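Local coordinates for SPbeta prophage-derived uncharacterized protein YorR (Bacillus subtilis, PDB 3KB2) that probably acts as a P-loop nucleotide kinase, perhaps a dTMP kinase, and binds guanosine-3'-monophosphate-5'-diphosphate together with magnesium, at residues A[10-15]-A[106-111]; A[67-72]-A[126-131]; A[100-105]-A[143-148]. All blocks are in the same frame, centred on the assembly; numbering follows the deposited sequence.

All three contacts belong to one P-loop kinase-type α/β fold but differ in burial. Interaction 1 is buried and chemically mixed, a hydrogen bond and a flat-on guanidinium beside an apolar touch: P-loop residues 10-15 hold the nucleotide, with helix 105-115 behind. Interaction 3 is partly buried and rests on backbone bonds between strands 96-102 and 143-147; it joins interaction 1, because R111 NH2 reaches T148 O and strand 96-102 leads into helix 105-115. Interaction 2 lies at the surface, where helices 64-70 and 122-137 meet through aliphatic side chains. It touches the other two through L129, which packs on I108 of interaction 1 and P105 of interaction 3.

Interaction 1 (A[10-15]-A[106-111]); sequences DCCFKS and SVIKKR. With MG (magnesium ion), chain D; G3D (guanosine-3'-monophosphate-5'-diphosphate), chain C.
Residues 10-15 form most of the P-loop, a variant Walker A motif opening at G8 with F13 before the K14-S15 pair; it wraps the 5'-diphosphate of G3D and backs onto helix 105-115. C11 N donates to G3D O1B at 2.8 Å. Three N-H groups converge on O2B: the backbone N of C12, that of K14 and the K14 ammonium, curled back at chi3 and chi4. K14 N lies nearest, 2.7 Å from G3D O2B. S15 N donates to O3B, and S15 OG binds the magnesium at 2.3 Å; O3B and four waters complete six ligands, and D61 also bonds S15 OG. Farther out, the F13 ring lies between two flat groups, guanine over one face and the R111 guanidinium over the other, the latter plane tilted 25° from the ring. R111 is extended from CG to NE, so NH2 comes within 3.4 Å of F13 CZ. V107 CG1 covers the other guanidinium face, and T148 O accepts from R111 NH2, so with the NH1 bond to C11 O two bonds set the guanidinium's rotation. I108 CD1 meets C12 SG at 3.4 Å. R111 NH1 donates to C11 O at 3.0 Å, within the carbonyl plane and fairly straight (156°).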
loop_
_atom_site.group_PDB
_atom_site.type_symbol
_atom_site.label_atom_id
_atom_site.label_comp_id
_atom_site.label_asym_id
_atom_site.label_seq_id
_atom_site.Cartn_x
_atom_site.Cartn_y
_atom_site.Cartn_z
ATOM N N ASP A 10 -1.847 -10.971 -0.495
ATOM C CA ASP A 10 -0.781 -11.028 0.500
ATOM C C ASP A 10 -1.054 -11.969 1.664
ATOM O O ASP A 10 -2.204 -12.264 2.000
ATOM C CB ASP A 10 -0.532 -9.644 1.084
ATOM C CG ASP A 10 0.141 -8.713 0.113
ATOM O OD1 ASP A 10 0.465 -7.579 0.532
ATOM O OD2 ASP A 10 0.342 -9.106 -1.058
ATOM N N CYS A 11 0.026 -12.419 2.286
ATOM C CA CYS A 11 -0.069 -13.297 3.438
ATOM C C CYS A 11 -0.804 -14.602 3.177
ATOM O O CYS A 11 -1.568 -15.076 4.023
ATOM C CB CYS A 11 -0.731 -12.539 4.588
ATOM S SG CYS A 11 0.237 -11.109 5.116
ATOM N N CYS A 12 -0.578 -15.186 2.008
ATOM C CA CYS A 12 -1.223 -16.444 1.685
ATOM C C CYS A 12 -0.190 -17.529 1.414
ATOM O O CYS A 12 -0.423 -18.434 0.618
ATOM C CB CYS A 12 -2.172 -16.275 0.494
ATOM S SG CYS A 12 -3.681 -15.336 0.891
ATOM N N PHE A 13 0.950 -17.417 2.087
ATOM C CA PHE A 13 2.025 -18.389 1.988
ATOM C C PHE A 13 2.734 -18.480 0.637
ATOM O O PHE A 13 3.536 -19.386 0.425
ATOM C CB PHE A 13 1.497 -19.787 2.373
ATOM C CG PHE A 13 0.717 -19.832 3.681
ATOM C CD1 PHE A 13 0.853 -18.832 4.640
ATOM C CD2 PHE A 13 -0.110 -20.920 3.977
ATOM C CE1 PHE A 13 0.184 -18.918 5.868
ATOM C CE2 PHE A 13 -0.776 -21.005 5.207
ATOM C CZ PHE A 13 -0.628 -20.009 6.145
ATOM N N LYS A 14 2.468 -17.545 -0.270
ATOM C CA LYS A 14 3.094 -17.603 -1.590
ATOM C C LYS A 14 4.611 -17.751 -1.570
ATOM O O LYS A 14 5.151 -18.688 -2.154
ATOM C CB LYS A 14 2.688 -16.383 -2.429
ATOM C CG LYS A 14 1.179 -16.310 -2.657
ATOM C CD LYS A 14 0.802 -15.377 -3.799
ATOM C CE LYS A 14 1.437 -14.010 -3.637
ATOM N NZ LYS A 14 1.137 -13.464 -2.310
ATOM N N SER A 15 5.297 -16.841 -0.886
ATOM C CA SER A 15 6.755 -16.876 -0.825
ATOM C C SER A 15 7.326 -18.062 -0.061
ATOM O O SER A 15 8.409 -18.560 -0.379
ATOM C CB SER A 15 7.261 -15.571 -0.234
ATOM O OG SER A 15 6.991 -14.531 -1.157
ATOM N N SER A 106 -11.377 -12.509 6.753
ATOM C CA SER A 106 -11.097 -12.504 8.181
ATOM C C SER A 106 -9.683 -13.019 8.448
ATOM O O SER A 106 -8.936 -12.406 9.200
ATOM C CB SER A 106 -12.122 -13.367 8.914
ATOM O OG SER A 106 -11.680 -13.640 10.228
ATOM N N VAL A 107 -9.325 -14.134 7.813
ATOM C CA VAL A 107 -8.006 -14.737 7.969
ATOM C C VAL A 107 -6.894 -13.820 7.486
ATOM O O VAL A 107 -5.842 -13.699 8.118
ATOM C CB VAL A 107 -7.910 -16.048 7.180
ATOM C CG1 VAL A 107 -6.577 -16.738 7.451
ATOM C CG2 VAL A 107 -9.069 -16.952 7.550
ATOM N N ILE A 108 -7.129 -13.185 6.348
ATOM C CA ILE A 108 -6.157 -12.273 5.775
ATOM C C ILE A 108 -5.961 -11.092 6.711
ATOM O O ILE A 108 -4.842 -10.727 7.036
ATOM C CB ILE A 108 -6.640 -11.759 4.393
ATOM C CG1 ILE A 108 -6.725 -12.933 3.418
ATOM C CG2 ILE A 108 -5.717 -10.654 3.875
ATOM C CD1 ILE A 108 -5.429 -13.695 3.271
ATOM N N LYS A 109 -7.061 -10.498 7.147
ATOM C CA LYS A 109 -6.972 -9.361 8.038
ATOM C C LYS A 109 -6.184 -9.706 9.296
ATOM O O LYS A 109 -5.385 -8.899 9.781
ATOM C CB LYS A 109 -8.375 -8.879 8.377
ATOM C CG LYS A 109 -9.093 -8.335 7.154
ATOM C CD LYS A 109 -10.552 -8.077 7.432
ATOM C CE LYS A 109 -11.298 -7.745 6.154
ATOM N NZ LYS A 109 -12.737 -7.511 6.437
ATOM N N LYS A 110 -6.394 -10.912 9.814
ATOM C CA LYS A 110 -5.682 -11.371 11.006
ATOM C C LYS A 110 -4.171 -11.430 10.743
ATOM O O LYS A 110 -3.369 -10.962 11.537
ATOM C CB LYS A 110 -6.176 -12.766 11.415
ATOM C CG LYS A 110 -5.586 -13.274 12.723
ATOM C CD LYS A 110 -5.023 -14.684 12.587
ATOM C CE LYS A 110 -6.088 -15.703 12.212
ATOM N NZ LYS A 110 -7.143 -15.769 13.264
ATOM N N ARG A 111 -3.784 -12.006 9.618
ATOM C CA ARG A 111 -2.376 -12.116 9.309
ATOM C C ARG A 111 -1.728 -10.756 9.138
ATOM O O ARG A 111 -0.542 -10.607 9.394
ATOM C CB ARG A 111 -2.195 -12.989 8.070
ATOM C CG ARG A 111 -2.670 -14.412 8.316
ATOM C CD ARG A 111 -2.505 -15.306 7.112
ATOM N NE ARG A 111 -2.964 -16.651 7.431
ATOM C CZ ARG A 111 -3.258 -17.579 6.530
ATOM N NH1 ARG A 111 -3.140 -17.314 5.233
ATOM N NH2 ARG A 111 -3.692 -18.765 6.936
HETATM MG MG MG D . 5.674 -12.660 -0.813
HETATM P PB G3D C . 3.036 -14.044 1.101
HETATM O O1B G3D C . 2.628 -12.574 1.223
HETATM O O2B G3D C . 2.149 -14.927 0.337
HETATM O O3B G3D C . 4.561 -14.101 0.461
HETATM P PA G3D C . 4.499 -15.556 3.051
HETATM O O3A G3D C . 3.283 -14.652 2.514
HETATM O O1A G3D C . 4.646 -16.785 2.287
HETATM O O2A G3D C . 5.707 -14.616 3.185
HETATM O "O5'" G3D C . 3.914 -16.022 4.534
HETATM C "C5'" G3D C . 3.290 -14.867 5.231
HETATM C "C4'" G3D C . 3.464 -15.449 6.718
HETATM O "O4'" G3D C . 2.696 -16.627 7.014
HETATM C "C3'" G3D C . 4.785 -15.741 7.207
HETATM O "O3'" G3D C . 4.999 -15.259 8.508
HETATM C "C2'" G3D C . 5.090 -17.256 7.020
HETATM O "O2'" G3D C . 5.929 -17.722 7.921
HETATM C "C1'" G3D C . 3.514 -17.669 7.558
HETATM N N9 G3D C . 3.272 -19.106 7.162
HETATM C C8 G3D C . 3.903 -19.723 6.091
HETATM N N7 G3D C . 3.320 -20.937 6.208
HETATM C C5 G3D C . 2.517 -21.122 7.335
HETATM C C6 G3D C . 1.890 -22.157 7.681
HETATM O O6 G3D C . 1.670 -23.341 7.280
HETATM N N1 G3D C . 1.047 -21.870 8.893
HETATM C C2 G3D C . 1.149 -20.675 9.352
HETATM N N2 G3D C . 0.244 -20.391 10.512
HETATM N N3 G3D C . 1.741 -19.568 8.933
HETATM C C4 G3D C . 2.483 -19.936 7.892
HETATM P P1 G3D C . 5.998 -14.444 8.930
HETATM O O4P G3D C . 7.111 -15.196 9.425
HETATM O O5P G3D C . 5.291 -13.709 10.173
HETATM O O6P G3D C . 6.342 -13.206 8.097
HETATM O O HOH W 1 6.535 -13.030 1.351
HETATM O O HOH W 2 4.564 -13.048 -2.750
HETATM O O HOH W 3 7.311 -11.085 -1.137
HETATM O O HOH W 4 4.127 -11.072 -0.411
#

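Interaction 2 (A[67-72]-A[126-131]); sequences NLVYAK and DSILEL
Two helices of the P-loop kinase-type fold, 64-70 and 122-137, pack here through a small apolar patch built from V69, I128 and L131, with Y70 and K72 at its borders. V69 supplies the centre. Its CG1 stands anti to the backbone N (chi1 169°) and its CG2 anti to the carbonyl carbon, so the two methyls split their work: CG1 approaches I128 CG2 at 4.2 Å and L131 CB at 4.1 Å, whereas CG2 lies against the backbone carbonyl carbon of L131. The V69 and L131 side chains cross obliquely rather than running alongside each other. I128 has CG1 anti to its carbonyl carbon and an extended second torsion, an arrangement that leaves its CG2 branch for V69 and carries CD1 out to Y70. The tyrosine starts from a CB directed away from helix 122-137, yet its ring swings back until CE1 is 4.5 Å from I128 CD1, a loose touch. Y132, one helical turn beyond I128, also packs against both V69 and Y70, and V135 extends the apolar seam along V69. The Y70 side chain comes, at its nearest atom, about 8 Å from the bound G3D, near the nucleotide but not in contact with it. L131 is held with chi1 at -91°, well off the staggered value. From there CD1 reaches past V69 toward K72. K72 meets it with CB alone, 4.3 Å from L131 CD1; the lysine chain bends at chi2 (-63°) and then runs extended, leading the ammonium away. V69 O accepts from K72 N at 3.1 Å, and L131 CD1 rests 3.8 Å from that same V69 O.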
loop_
_atom_site.group_PDB
_atom_site.type_symbol
_atom_site.label_atom_id
_atom_site.label_comp_id
_atom_site.label_asym_id
_atom_site.label_seq_id
_atom_site.Cartn_x
_atom_site.Cartn_y
_atom_site.Cartn_z
ATOM N N ASN A 67 -0.827 -8.627 -11.832
ATOM C CA ASN A 67 -0.734 -7.369 -12.558
ATOM C C ASN A 67 -2.127 -6.831 -12.850
ATOM O O ASN A 67 -2.393 -5.652 -12.647
ATOM C CB ASN A 67 0.024 -7.526 -13.869
ATOM C CG ASN A 67 -0.006 -6.266 -14.699
ATOM O OD1 ASN A 67 0.618 -5.266 -14.360
ATOM N ND2 ASN A 67 -0.743 -6.305 -15.789
ATOM N N LEU A 68 -3.012 -7.704 -13.320
ATOM C CA LEU A 68 -4.387 -7.333 -13.621
ATOM C C LEU A 68 -5.137 -6.786 -12.406
ATOM O O LEU A 68 -5.990 -5.905 -12.539
ATOM C CB LEU A 68 -5.133 -8.544 -14.183
ATOM C CG LEU A 68 -5.084 -8.705 -15.706
ATOM C CD1 LEU A 68 -3.682 -8.449 -16.231
ATOM C CD2 LEU A 68 -5.551 -10.115 -16.067
ATOM N N VAL A 69 -4.813 -7.311 -11.224
ATOM C CA VAL A 69 -5.442 -6.896 -9.966
ATOM C C VAL A 69 -4.974 -5.504 -9.532
ATOM O O VAL A 69 -5.780 -4.574 -9.390
ATOM C CB VAL A 69 -5.115 -7.922 -8.823
ATOM C CG1 VAL A 69 -5.534 -7.382 -7.449
ATOM C CG2 VAL A 69 -5.816 -9.242 -9.107
ATOM N N TYR A 70 -3.663 -5.364 -9.347
ATOM C CA TYR A 70 -3.081 -4.109 -8.893
ATOM C C TYR A 70 -3.132 -2.943 -9.864
ATOM O O TYR A 70 -2.915 -1.796 -9.466
ATOM C CB TYR A 70 -1.645 -4.357 -8.421
ATOM C CG TYR A 70 -1.591 -5.238 -7.191
ATOM C CD1 TYR A 70 -2.199 -4.836 -6.000
ATOM C CD2 TYR A 70 -0.977 -6.493 -7.226
ATOM C CE1 TYR A 70 -2.205 -5.660 -4.876
ATOM C CE2 TYR A 70 -0.976 -7.326 -6.101
ATOM C CZ TYR A 70 -1.594 -6.903 -4.932
ATOM O OH TYR A 70 -1.622 -7.725 -3.826
ATOM N N ALA A 71 -3.427 -3.229 -11.130
ATOM C CA ALA A 71 -3.519 -2.180 -12.134
ATOM C C ALA A 71 -4.830 -1.419 -11.931
ATOM O O ALA A 71 -4.981 -0.279 -12.370
ATOM C CB ALA A 71 -3.466 -2.782 -13.529
ATOM N N LYS A 72 -5.773 -2.058 -11.251
ATOM C CA LYS A 72 -7.055 -1.437 -10.985
ATOM C C LYS A 72 -7.027 -0.699 -9.645
ATOM O O LYS A 72 -8.030 -0.112 -9.234
ATOM C CB LYS A 72 -8.158 -2.498 -10.966
ATOM C CG LYS A 72 -8.252 -3.337 -12.228
ATOM C CD LYS A 72 -8.599 -2.495 -13.441
ATOM C CE LYS A 72 -8.653 -3.348 -14.700
ATOM N NZ LYS A 72 -8.808 -2.517 -15.925
ATOM N N ASP A 126 -11.047 -6.324 0.982
ATOM C CA ASP A 126 -12.136 -7.074 0.356
ATOM C C ASP A 126 -12.145 -6.943 -1.149
ATOM O O ASP A 126 -12.295 -7.932 -1.855
ATOM C CB ASP A 126 -13.488 -6.608 0.879
ATOM C CG ASP A 126 -13.701 -6.978 2.316
ATOM O OD1 ASP A 126 -13.669 -8.188 2.623
ATOM O OD2 ASP A 126 -13.897 -6.060 3.134
ATOM N N SER A 127 -12.004 -5.716 -1.636
ATOM C CA SER A 127 -12.015 -5.465 -3.070
ATOM C C SER A 127 -10.853 -6.164 -3.768
ATOM O O SER A 127 -10.972 -6.609 -4.911
ATOM C CB SER A 127 -11.947 -3.966 -3.345
ATOM O OG SER A 127 -10.693 -3.435 -2.977
ATOM N N ILE A 128 -9.722 -6.257 -3.083
ATOM C CA ILE A 128 -8.557 -6.909 -3.658
ATOM C C ILE A 128 -8.779 -8.411 -3.734
ATOM O O ILE A 128 -8.453 -9.042 -4.740
ATOM C CB ILE A 128 -7.299 -6.614 -2.832
ATOM C CG1 ILE A 128 -6.903 -5.153 -3.015
ATOM C CG2 ILE A 128 -6.152 -7.512 -3.274
ATOM C CD1 ILE A 128 -5.692 -4.764 -2.219
ATOM N N LEU A 129 -9.330 -8.978 -2.663
ATOM C CA LEU A 129 -9.608 -10.404 -2.610
ATOM C C LEU A 129 -10.591 -10.783 -3.707
ATOM O O LEU A 129 -10.429 -11.807 -4.369
ATOM C CB LEU A 129 -10.190 -10.786 -1.248
ATOM C CG LEU A 129 -9.266 -10.688 -0.034
ATOM C CD1 LEU A 129 -9.995 -11.185 1.207
ATOM C CD2 LEU A 129 -8.021 -11.512 -0.263
ATOM N N GLU A 130 -11.612 -9.948 -3.896
ATOM C CA GLU A 130 -12.633 -10.191 -4.911
ATOM C C GLU A 130 -12.063 -10.110 -6.310
ATOM O O GLU A 130 -12.432 -10.900 -7.169
ATOM C CB GLU A 130 -13.772 -9.182 -4.781
ATOM C CG GLU A 130 -15.086 -9.774 -4.293
ATOM C CD GLU A 130 -15.541 -10.968 -5.119
ATOM O OE1 GLU A 130 -15.579 -10.859 -6.369
ATOM O OE2 GLU A 130 -15.873 -12.012 -4.510
ATOM N N LEU A 131 -11.181 -9.140 -6.540
ATOM C CA LEU A 131 -10.546 -8.967 -7.848
ATOM C C LEU A 131 -9.778 -10.232 -8.212
ATOM O O LEU A 131 -9.860 -10.705 -9.343
ATOM C CB LEU A 131 -9.591 -7.768 -7.824
ATOM C CG LEU A 131 -10.171 -6.409 -8.231
ATOM C CD1 LEU A 131 -9.218 -5.271 -7.889
ATOM C CD2 LEU A 131 -10.435 -6.447 -9.724
#

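Interaction 3 (A[100-105]-A[143-148]); sequences YLHADP and TYSWDT
With CG between the backbone N and the carbonyl carbon (chi1 59°), the H102 side chain takes the crowded position and its ring turns over the neighbouring strand. CE1 meets S145 CB at 3.6 Å near the ring plane. D147 CA sits over one face, 4.1 Å from the H102 ring centroid, in a CH-π contact. T148 adopts the same kind of rotamer for OG1 (chi1 67°), which lets that hydroxyl donate to H102 O at 2.7 Å from above the carbonyl plane. T148 N donates to the same oxygen at 2.8 Å, within the plane, so two bonds grip the carbonyl where the strand ends.

The rest of the ladder is backbone. Y100 N donates to Y144 O at 2.7 Å, almost straight, W146 N to Y100 O, and H102 N to W146 O. On the sheet face of L101 and W146, L101 CD2 packs on W146 CB at 3.7 Å, while the indole N-H bonds to D159 of helix 153-166. Beyond the strand, two waters link D104 and D147, one through both carboxylates, the other from D104 N to D147 OD2, which also accepts from G149 N. The D147 carboxylate could modestly stabilise a protonated H102. This parallel pairing adds 143-147, one of the two edge strands within the chain, beside 96-102 in the 2-3-1-4-5 sheet of a P-loop kinase fold.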
loop_
_atom_site.group_PDB
_atom_site.type_symbol
_atom_site.label_atom_id
_atom_site.label_comp_id
_atom_site.label_asym_id
_atom_site.label_seq_id
_atom_site.Cartn_x
_atom_site.Cartn_y
_atom_site.Cartn_z
ATOM N N TYR A 100 -3.240 -20.634 -7.299
ATOM C CA TYR A 100 -3.953 -19.511 -6.702
ATOM C C TYR A 100 -4.090 -19.796 -5.209
ATOM O O TYR A 100 -4.829 -20.689 -4.801
ATOM C CB TYR A 100 -5.341 -19.358 -7.361
ATOM C CG TYR A 100 -6.286 -18.370 -6.689
ATOM C CD1 TYR A 100 -5.810 -17.182 -6.119
ATOM C CD2 TYR A 100 -7.663 -18.615 -6.632
ATOM C CE1 TYR A 100 -6.681 -16.271 -5.504
ATOM C CE2 TYR A 100 -8.539 -17.700 -6.020
ATOM C CZ TYR A 100 -8.039 -16.536 -5.458
ATOM O OH TYR A 100 -8.888 -15.636 -4.838
ATOM N N LEU A 101 -3.356 -19.051 -4.398
ATOM C CA LEU A 101 -3.433 -19.246 -2.971
ATOM C C LEU A 101 -4.278 -18.138 -2.374
ATOM O O LEU A 101 -4.006 -16.956 -2.594
ATOM C CB LEU A 101 -2.036 -19.234 -2.359
ATOM C CG LEU A 101 -1.059 -20.292 -2.879
ATOM C CD1 LEU A 101 0.222 -20.249 -2.052
ATOM C CD2 LEU A 101 -1.688 -21.674 -2.783
ATOM N N HIS A 102 -5.308 -18.513 -1.620
ATOM C CA HIS A 102 -6.189 -17.518 -1.012
ATOM C C HIS A 102 -6.545 -17.836 0.437
ATOM O O HIS A 102 -5.930 -18.697 1.072
ATOM C CB HIS A 102 -7.478 -17.403 -1.835
ATOM C CG HIS A 102 -8.230 -18.693 -1.950
ATOM N ND1 HIS A 102 -7.844 -19.705 -2.801
ATOM C CD2 HIS A 102 -9.309 -19.158 -1.277
ATOM C CE1 HIS A 102 -8.650 -20.740 -2.646
ATOM N NE2 HIS A 102 -9.548 -20.434 -1.727
ATOM N N ALA A 103 -7.540 -17.120 0.951
ATOM C CA ALA A 103 -8.038 -17.314 2.314
ATOM C C ALA A 103 -9.171 -16.326 2.539
ATOM O O ALA A 103 -9.254 -15.305 1.850
ATOM C CB ALA A 103 -6.931 -17.073 3.328
ATOM N N ASP A 104 -10.049 -16.627 3.489
ATOM C CA ASP A 104 -11.156 -15.732 3.784
ATOM C C ASP A 104 -10.592 -14.372 4.192
ATOM O O ASP A 104 -9.436 -14.273 4.586
ATOM C CB ASP A 104 -12.032 -16.300 4.916
ATOM C CG ASP A 104 -12.891 -17.482 4.464
ATOM O OD1 ASP A 104 -13.137 -17.619 3.241
ATOM O OD2 ASP A 104 -13.341 -18.269 5.332
ATOM N N PRO A 105 -11.401 -13.305 4.076
ATOM C CA PRO A 105 -10.988 -11.942 4.436
ATOM C C PRO A 105 -10.600 -11.850 5.905
ATOM O O PRO A 105 -9.624 -11.194 6.267
ATOM C CB PRO A 105 -12.229 -11.108 4.120
ATOM C CG PRO A 105 -12.830 -11.839 2.968
ATOM C CD PRO A 105 -12.705 -13.288 3.390
ATOM N N THR A 143 -6.226 -23.553 -13.429
ATOM C CA THR A 143 -5.596 -23.096 -12.194
ATOM C C THR A 143 -5.932 -24.004 -11.008
ATOM O O THR A 143 -6.969 -24.659 -10.997
ATOM C CB THR A 143 -6.029 -21.645 -11.871
ATOM O OG1 THR A 143 -7.436 -21.608 -11.604
ATOM C CG2 THR A 143 -5.745 -20.733 -13.056
ATOM N N TYR A 144 -5.038 -24.060 -10.027
ATOM C CA TYR A 144 -5.262 -24.868 -8.835
ATOM C C TYR A 144 -5.274 -23.914 -7.654
ATOM O O TYR A 144 -4.365 -23.097 -7.501
ATOM C CB TYR A 144 -4.151 -25.901 -8.631
ATOM C CG TYR A 144 -3.792 -26.702 -9.854
ATOM C CD1 TYR A 144 -2.878 -26.207 -10.779
ATOM C CD2 TYR A 144 -4.343 -27.966 -10.076
ATOM C CE1 TYR A 144 -2.510 -26.943 -11.889
ATOM C CE2 TYR A 144 -3.985 -28.715 -11.191
ATOM C CZ TYR A 144 -3.063 -28.194 -12.093
ATOM O OH TYR A 144 -2.676 -28.918 -13.201
ATOM N N SER A 145 -6.301 -24.032 -6.821
ATOM C CA SER A 145 -6.453 -23.166 -5.669
ATOM C C SER A 145 -6.345 -23.911 -4.346
ATOM O O SER A 145 -6.712 -25.079 -4.236
ATOM C CB SER A 145 -7.807 -22.464 -5.732
ATOM O OG SER A 145 -8.861 -23.390 -5.525
ATOM N N TRP A 146 -5.849 -23.199 -3.339
ATOM C CA TRP A 146 -5.675 -23.720 -1.995
ATOM C C TRP A 146 -6.058 -22.643 -0.986
ATOM O O TRP A 146 -5.577 -21.509 -1.058
ATOM C CB TRP A 146 -4.218 -24.129 -1.782
ATOM C CG TRP A 146 -3.891 -25.520 -2.245
ATOM C CD1 TRP A 146 -4.067 -26.676 -1.543
ATOM C CD2 TRP A 146 -3.356 -25.902 -3.523
ATOM N NE1 TRP A 146 -3.678 -27.757 -2.305
ATOM C CE2 TRP A 146 -3.237 -27.310 -3.522
ATOM C CE3 TRP A 146 -2.968 -25.192 -4.665
ATOM C CZ2 TRP A 146 -2.746 -28.022 -4.619
ATOM C CZ3 TRP A 146 -2.477 -25.903 -5.763
ATOM C CH2 TRP A 146 -2.373 -27.301 -5.729
ATOM N N ASP A 147 -6.935 -23.005 -0.056
ATOM C CA ASP A 147 -7.383 -22.095 0.995
ATOM C C ASP A 147 -6.329 -22.187 2.096
ATOM O O ASP A 147 -6.324 -23.136 2.871
ATOM C CB ASP A 147 -8.749 -22.553 1.521
ATOM C CG ASP A 147 -9.303 -21.658 2.625
ATOM O OD1 ASP A 147 -10.383 -21.995 3.161
ATOM O OD2 ASP A 147 -8.677 -20.625 2.959
ATOM N N THR A 148 -5.441 -21.199 2.151
ATOM C CA THR A 148 -4.358 -21.167 3.133
ATOM C C THR A 148 -4.874 -21.063 4.567
ATOM O O THR A 148 -4.104 -21.102 5.526
ATOM C CB THR A 148 -3.389 -20.003 2.830
ATOM O OG1 THR A 148 -4.054 -18.761 3.051
ATOM C CG2 THR A 148 -2.934 -20.059 1.385
HETATM O O HOH W 5 -12.583 -21.045 4.486
HETATM O O HOH W 6 -9.497 -18.819 5.015
#